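Local coordinates for protein GH127 beta-L-arabinofuranoside (Geobacillus stearothermophilus, PDB 4QK0) that probably hydrolyses beta-L-arabinofuranosides, releasing L-arabinose, as a family GH127 beta-L-arabinofuranosidase, at residues R248-H253 with A266-Y271; G555-C560 with P629-C634. All coordinates share one frame; numbering follows the deposited sequence.

The two contacts follow one another along the chain: interaction 1 is complete before interaction 2 begins, and they belong to different domains. Interaction 1 belongs to the GH127 catalytic domain, where the loop 248-253 packs against the first turns of helix 266-283. Interaction 2 belongs to the C-terminal domain, where strand 557-562 meets the end of strand 620-629 and the turn beyond it. Their centres are 29 Å apart, on opposite sides of the chain's centre, and their nearest atoms about 14 Å apart. They share no helix or strand. One joins a loop to a helix inside the helical domain; the other joins a strand to a turn whose Tyr630 and Trp633 also bond Pro384 and Arg404 of the catalytic domain.

Interaction 1: R248-H253 with A266-Y271; sequences RYHQAH and AVRALY
Arg268 reaches out from the helix with its chain extended from CG to NE, which carries the guanidinium alongside the loop to Tyr249. The CE2 corner of the tyrosine ring sits over one face of the guanidinium, 3.7 Å from Arg268 CZ, with the planes 37° apart. Tyr249 OH comes to 3.3 Å from Arg268 NH1, but the angle is too poor for a hydrogen bond. Arg268 NE gives its hydrogen bond to Gly190 O.

Gln251 meets the helix at Arg268 and Ala269. Bent at chi2 (84°), it lays its amide against the helix backbone, with NE2 3.4 Å from Ala269 CB and OE1 3.4 Å from Arg268 CB. The buried amide is satisfied from outside the contact: OE1 accepts from Gln192 NE2, while NE2 gives to the carbonyls of Val263 and His265. Those bonds fix which way the amide faces. His250 adds only a slight touch, CD2 to Arg268 NE at 4.1 Å.

Trp242 packs edge-to-face with Tyr249, and Phe319 touches Ala269. The loop that precedes strand 264-265 is thus packed on the first turns of helix 266-283, in a catalytic domain of the six-hairpin glycosidase clan, whose fold is the (alpha/alpha)6 barrel.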
loop_
_atom_site.group_PDB
_atom_site.type_symbol
_atom_site.label_atom_id
_atom_site.label_comp_id
_atom_site.label_asym_id
_atom_site.label_seq_id
_atom_site.Cartn_x
_atom_site.Cartn_y
_atom_site.Cartn_z
ATOM N N ARG A 248 4.071 -20.384 6.409
ATOM C CA ARG A 248 5.169 -19.529 5.928
ATOM C C ARG A 248 5.482 -18.400 6.879
ATOM O O ARG A 248 6.631 -17.979 6.993
ATOM C CB ARG A 248 4.823 -18.920 4.576
ATOM C CG ARG A 248 4.727 -19.973 3.484
ATOM C CD ARG A 248 3.917 -19.455 2.312
ATOM N NE ARG A 248 4.594 -18.348 1.661
ATOM C CZ ARG A 248 5.433 -18.471 0.631
ATOM N NH1 ARG A 248 5.744 -19.680 0.169
ATOM N NH2 ARG A 248 5.979 -17.369 0.065
ATOM N N TYR A 249 4.477 -17.910 7.590
ATOM C CA TYR A 249 4.731 -16.826 8.553
ATOM C C TYR A 249 5.840 -17.191 9.536
ATOM O O TYR A 249 6.728 -16.376 9.821
ATOM C CB TYR A 249 3.480 -16.560 9.347
ATOM C CG TYR A 249 3.603 -15.491 10.413
ATOM C CD1 TYR A 249 3.590 -14.148 10.081
ATOM C CD2 TYR A 249 3.626 -15.831 11.766
ATOM C CE1 TYR A 249 3.661 -13.155 11.046
ATOM C CE2 TYR A 249 3.656 -14.842 12.774
ATOM C CZ TYR A 249 3.681 -13.516 12.401
ATOM O OH TYR A 249 3.743 -12.540 13.315
ATOM N N HIS A 250 5.779 -18.432 10.017
ATOM C CA HIS A 250 6.774 -18.974 10.984
ATOM C C HIS A 250 7.931 -19.766 10.313
ATOM O O HIS A 250 8.731 -20.376 11.007
ATOM C CB HIS A 250 6.114 -19.964 11.931
ATOM C CG HIS A 250 4.814 -19.516 12.478
ATOM N ND1 HIS A 250 3.612 -19.779 11.848
ATOM C CD2 HIS A 250 4.506 -18.851 13.614
ATOM C CE1 HIS A 250 2.621 -19.265 12.558
ATOM N NE2 HIS A 250 3.130 -18.747 13.656
ATOM N N GLN A 251 7.998 -19.751 8.984
ATOM C CA GLN A 251 8.969 -20.543 8.228
ATOM C C GLN A 251 8.947 -22.028 8.663
ATOM O O GLN A 251 9.984 -22.668 8.747
ATOM C CB GLN A 251 10.391 -19.960 8.344
ATOM C CG GLN A 251 10.497 -18.506 7.874
ATOM C CD GLN A 251 10.116 -17.473 8.940
ATOM O OE1 GLN A 251 10.187 -17.749 10.143
ATOM N NE2 GLN A 251 9.717 -16.286 8.499
ATOM N N ALA A 252 7.743 -22.522 8.895
ATOM C CA ALA A 252 7.478 -23.865 9.277
ATOM C C ALA A 252 6.626 -24.566 8.230
ATOM O O ALA A 252 5.929 -25.526 8.547
ATOM C CB ALA A 252 6.781 -23.892 10.615
ATOM N N HIS A 253 6.701 -24.118 6.972
ATOM C CA HIS A 253 5.894 -24.663 5.861
ATOM C C HIS A 253 6.547 -25.918 5.257
ATOM O O HIS A 253 5.860 -26.844 4.829
ATOM C CB HIS A 253 5.651 -23.609 4.773
ATOM C CG HIS A 253 6.893 -22.930 4.301
ATOM N ND1 HIS A 253 7.745 -22.269 5.157
ATOM C CD2 HIS A 253 7.391 -22.733 3.053
ATOM C CE1 HIS A 253 8.749 -21.750 4.467
ATOM N NE2 HIS A 253 8.560 -22.024 3.187
ATOM N N ALA A 266 10.032 -11.404 9.183
ATOM C CA ALA A 266 11.414 -11.221 8.926
ATOM C C ALA A 266 12.320 -11.507 10.109
ATOM O O ALA A 266 13.376 -12.084 9.903
ATOM C CB ALA A 266 11.708 -9.848 8.398
ATOM N N VAL A 267 11.939 -11.090 11.323
ATOM C CA VAL A 267 12.774 -11.343 12.480
ATOM C C VAL A 267 12.832 -12.844 12.764
ATOM O O VAL A 267 13.903 -13.398 13.006
ATOM C CB VAL A 267 12.265 -10.623 13.737
ATOM C CG1 VAL A 267 13.242 -10.813 14.861
ATOM C CG2 VAL A 267 12.105 -9.107 13.489
ATOM N N ARG A 268 11.693 -13.492 12.719
ATOM C CA ARG A 268 11.600 -14.920 12.879
ATOM C C ARG A 268 12.555 -15.612 11.897
ATOM O O ARG A 268 13.365 -16.490 12.284
ATOM C CB ARG A 268 10.196 -15.417 12.628
ATOM C CG ARG A 268 9.252 -15.226 13.790
ATOM C CD ARG A 268 7.828 -15.725 13.464
ATOM N NE ARG A 268 6.939 -15.704 14.614
ATOM C CZ ARG A 268 6.425 -14.603 15.158
ATOM N NH1 ARG A 268 6.682 -13.426 14.645
ATOM N NH2 ARG A 268 5.695 -14.692 16.253
ATOM N N ALA A 269 12.510 -15.206 10.638
ATOM C CA ALA A 269 13.323 -15.848 9.627
ATOM C C ALA A 269 14.804 -15.684 9.934
ATOM O O ALA A 269 15.583 -16.635 9.772
ATOM C CB ALA A 269 13.008 -15.287 8.240
ATOM N N LEU A 270 15.204 -14.464 10.252
ATOM C CA LEU A 270 16.605 -14.195 10.385
ATOM C C LEU A 270 17.180 -14.836 11.672
ATOM O O LEU A 270 18.323 -15.234 11.665
ATOM C CB LEU A 270 16.867 -12.713 10.377
ATOM C CG LEU A 270 16.544 -11.976 9.067
ATOM C CD1 LEU A 270 16.759 -10.512 9.270
ATOM C CD2 LEU A 270 17.355 -12.400 7.903
ATOM N N TYR A 271 16.383 -14.940 12.728
ATOM C CA TYR A 271 16.800 -15.689 13.894
ATOM C C TYR A 271 16.997 -17.179 13.551
ATOM O O TYR A 271 17.920 -17.825 14.034
ATOM C CB TYR A 271 15.789 -15.566 15.030
ATOM C CG TYR A 271 15.814 -14.308 15.832
ATOM C CD1 TYR A 271 16.643 -13.242 15.516
ATOM C CD2 TYR A 271 14.991 -14.179 16.964
ATOM C CE1 TYR A 271 16.651 -12.057 16.282
ATOM C CE2 TYR A 271 14.978 -12.989 17.706
ATOM C CZ TYR A 271 15.801 -11.934 17.360
ATOM O OH TYR A 271 15.809 -10.760 18.104
#

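Interaction 2: G555-C560 with P629-C634; sequences GPIVYC and PYYAWC
Pro629 sits at the centre of this contact, packed against Ile557 and Tyr559 of the facing strand. Its CA lies over one face of the Tyr559 ring in a CH-pi contact, 4.3 Å from the ring centroid and 14° off the normal. The proline ring continues along the tyrosine, CD 3.7 Å from Tyr559 CE2. Tyr559 CG is anti to its carbonyl carbon (chi1 -84°), and this turns the ring back alongside the proline although the side chain sets off away from the other segment. Ile557 closes in with CG2 at 3.7 Å from Pro629 CB, while its CD1 meets the edge of the Tyr631 ring. An alanine in place of Tyr559 would probably open a gap beside Pro629 and leave the carbonyl of Val594 without the hydroxyl that bonds it.

Farther along the strand, Cys560 SG lies 3.8 Å from Trp633 CB and 4.0 Å from Tyr630 CA, and its CB approaches the edge of the Tyr630 ring.

The polar edge is a single bond across the segments: Tyr630 N gives to Val558 O at 2.8 Å, nearly straight at 166° and in the carbonyl plane. Tyr559 and Pro629 form an antiparallel non-hydrogen-bonded pair, and just after it the chain leaves the strand for the 3-10 turn 630-632, where Ala632 N bonds to Pro629 O. Tyr630 OH is bonded to the carbonyl of Pro384.

Strand 557-562 pairs antiparallel with 549-554, 620-629 and 641-647 in the C-terminal domain's sheet. Helix 354-365 of the catalytic domain packs on Ile557 and Val558 through Tyr365 and Arg362, and Met641 and Val643 of strand 641-647 contact Tyr630.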
loop_
_atom_site.group_PDB
_atom_site.type_symbol
_atom_site.label_atom_id
_atom_site.label_comp_id
_atom_site.label_asym_id
_atom_site.label_seq_id
_atom_site.Cartn_x
_atom_site.Cartn_y
_atom_site.Cartn_z
ATOM N N GLY A 555 31.185 6.034 1.414
ATOM C CA GLY A 555 31.690 5.032 2.366
ATOM C C GLY A 555 30.552 4.064 2.594
ATOM O O GLY A 555 29.800 3.758 1.660
ATOM N N PRO A 556 30.359 3.617 3.837
ATOM C CA PRO A 556 29.246 2.704 4.192
ATOM C C PRO A 556 27.877 3.390 4.431
ATOM O O PRO A 556 26.915 2.697 4.745
ATOM C CB PRO A 556 29.724 2.103 5.529
ATOM C CG PRO A 556 30.424 3.250 6.177
ATOM C CD PRO A 556 31.127 3.970 5.037
ATOM N N ILE A 557 27.823 4.722 4.329
ATOM C CA ILE A 557 26.664 5.460 4.752
ATOM C C ILE A 557 25.775 5.883 3.579
ATOM O O ILE A 557 26.233 6.532 2.640
ATOM C CB ILE A 557 27.036 6.669 5.616
ATOM C CG1 ILE A 557 27.490 6.113 6.978
ATOM C CG2 ILE A 557 25.814 7.560 5.802
ATOM C CD1 ILE A 557 27.991 7.179 7.905
ATOM N N VAL A 558 24.535 5.427 3.664
ATOM C CA VAL A 558 23.514 5.790 2.747
ATOM C C VAL A 558 22.918 7.125 3.223
ATOM O O VAL A 558 22.589 7.301 4.410
ATOM C CB VAL A 558 22.416 4.720 2.673
ATOM C CG1 VAL A 558 21.343 5.137 1.711
ATOM C CG2 VAL A 558 22.989 3.391 2.189
ATOM N N TYR A 559 22.712 7.991 2.247
ATOM C CA TYR A 559 22.216 9.340 2.478
ATOM C C TYR A 559 20.708 9.467 2.150
ATOM O O TYR A 559 20.145 8.623 1.499
ATOM C CB TYR A 559 23.077 10.304 1.631
ATOM C CG TYR A 559 24.320 10.641 2.387
ATOM C CD1 TYR A 559 25.336 9.719 2.555
ATOM C CD2 TYR A 559 24.426 11.867 3.026
ATOM C CE1 TYR A 559 26.453 9.997 3.357
ATOM C CE2 TYR A 559 25.543 12.191 3.749
ATOM C CZ TYR A 559 26.548 11.240 3.950
ATOM O OH TYR A 559 27.621 11.566 4.742
ATOM N N CYS A 560 20.093 10.542 2.634
ATOM C CA CYS A 560 18.683 10.856 2.357
ATOM C C CYS A 560 18.502 12.349 2.267
ATOM O O CYS A 560 19.415 13.127 2.676
ATOM C CB CYS A 560 17.793 10.304 3.404
ATOM S SG CYS A 560 17.823 11.137 4.982
ATOM N N PRO A 629 22.996 11.738 6.421
ATOM C CA PRO A 629 22.966 10.312 6.590
ATOM C C PRO A 629 21.599 9.820 6.956
ATOM O O PRO A 629 20.933 10.422 7.809
ATOM C CB PRO A 629 23.941 10.086 7.782
ATOM C CG PRO A 629 24.934 11.158 7.646
ATOM C CD PRO A 629 24.104 12.342 7.207
ATOM N N TYR A 630 21.209 8.700 6.369
ATOM C CA TYR A 630 19.905 8.120 6.611
ATOM C C TYR A 630 19.633 7.930 8.069
ATOM O O TYR A 630 18.554 8.303 8.543
ATOM C CB TYR A 630 19.735 6.788 5.860
ATOM C CG TYR A 630 18.445 6.097 6.201
ATOM C CD1 TYR A 630 17.262 6.441 5.579
ATOM C CD2 TYR A 630 18.416 5.059 7.117
ATOM C CE1 TYR A 630 16.075 5.793 5.925
ATOM C CE2 TYR A 630 17.240 4.399 7.411
ATOM C CZ TYR A 630 16.070 4.790 6.833
ATOM O OH TYR A 630 14.936 4.127 7.169
ATOM N N TYR A 631 20.612 7.382 8.800
ATOM C CA TYR A 631 20.384 7.075 10.228
ATOM C C TYR A 631 19.993 8.297 11.006
ATOM O O TYR A 631 19.281 8.185 12.045
ATOM C CB TYR A 631 21.629 6.397 10.917
ATOM C CG TYR A 631 22.773 7.309 11.168
ATOM C CD1 TYR A 631 22.729 8.243 12.222
ATOM C CD2 TYR A 631 23.866 7.326 10.334
ATOM C CE1 TYR A 631 23.782 9.150 12.430
ATOM C CE2 TYR A 631 24.917 8.214 10.540
ATOM C CZ TYR A 631 24.863 9.138 11.624
ATOM O OH TYR A 631 25.921 10.023 11.835
ATOM N N ALA A 632 20.469 9.466 10.552
ATOM C CA ALA A 632 20.223 10.730 11.287
ATOM C C ALA A 632 18.963 11.496 10.914
ATOM O O ALA A 632 18.757 12.608 11.403
ATOM C CB ALA A 632 21.402 11.649 11.123
ATOM N N TRP A 633 18.117 10.928 10.065
ATOM C CA TRP A 633 16.891 11.617 9.661
ATOM C C TRP A 633 15.944 11.686 10.843
ATOM O O TRP A 633 16.099 10.958 11.830
ATOM C CB TRP A 633 16.266 10.927 8.396
ATOM C CG TRP A 633 15.236 9.870 8.666
ATOM C CD1 TRP A 633 15.455 8.582 8.973
ATOM C CD2 TRP A 633 13.812 10.044 8.639
ATOM N NE1 TRP A 633 14.279 7.951 9.210
ATOM C CE2 TRP A 633 13.244 8.819 8.983
ATOM C CE3 TRP A 633 12.965 11.152 8.389
ATOM C CZ2 TRP A 633 11.866 8.627 9.062
ATOM C CZ3 TRP A 633 11.611 10.975 8.478
ATOM C CH2 TRP A 633 11.060 9.710 8.791
ATOM N N CYS A 634 14.989 12.603 10.757
ATOM C CA CYS A 634 13.923 12.780 11.764
ATOM C C CYS A 634 14.456 13.149 13.145
ATOM O O CYS A 634 13.832 12.818 14.150
ATOM C CB CYS A 634 13.073 11.544 11.866
ATOM S SG CYS A 634 11.393 11.803 12.416
#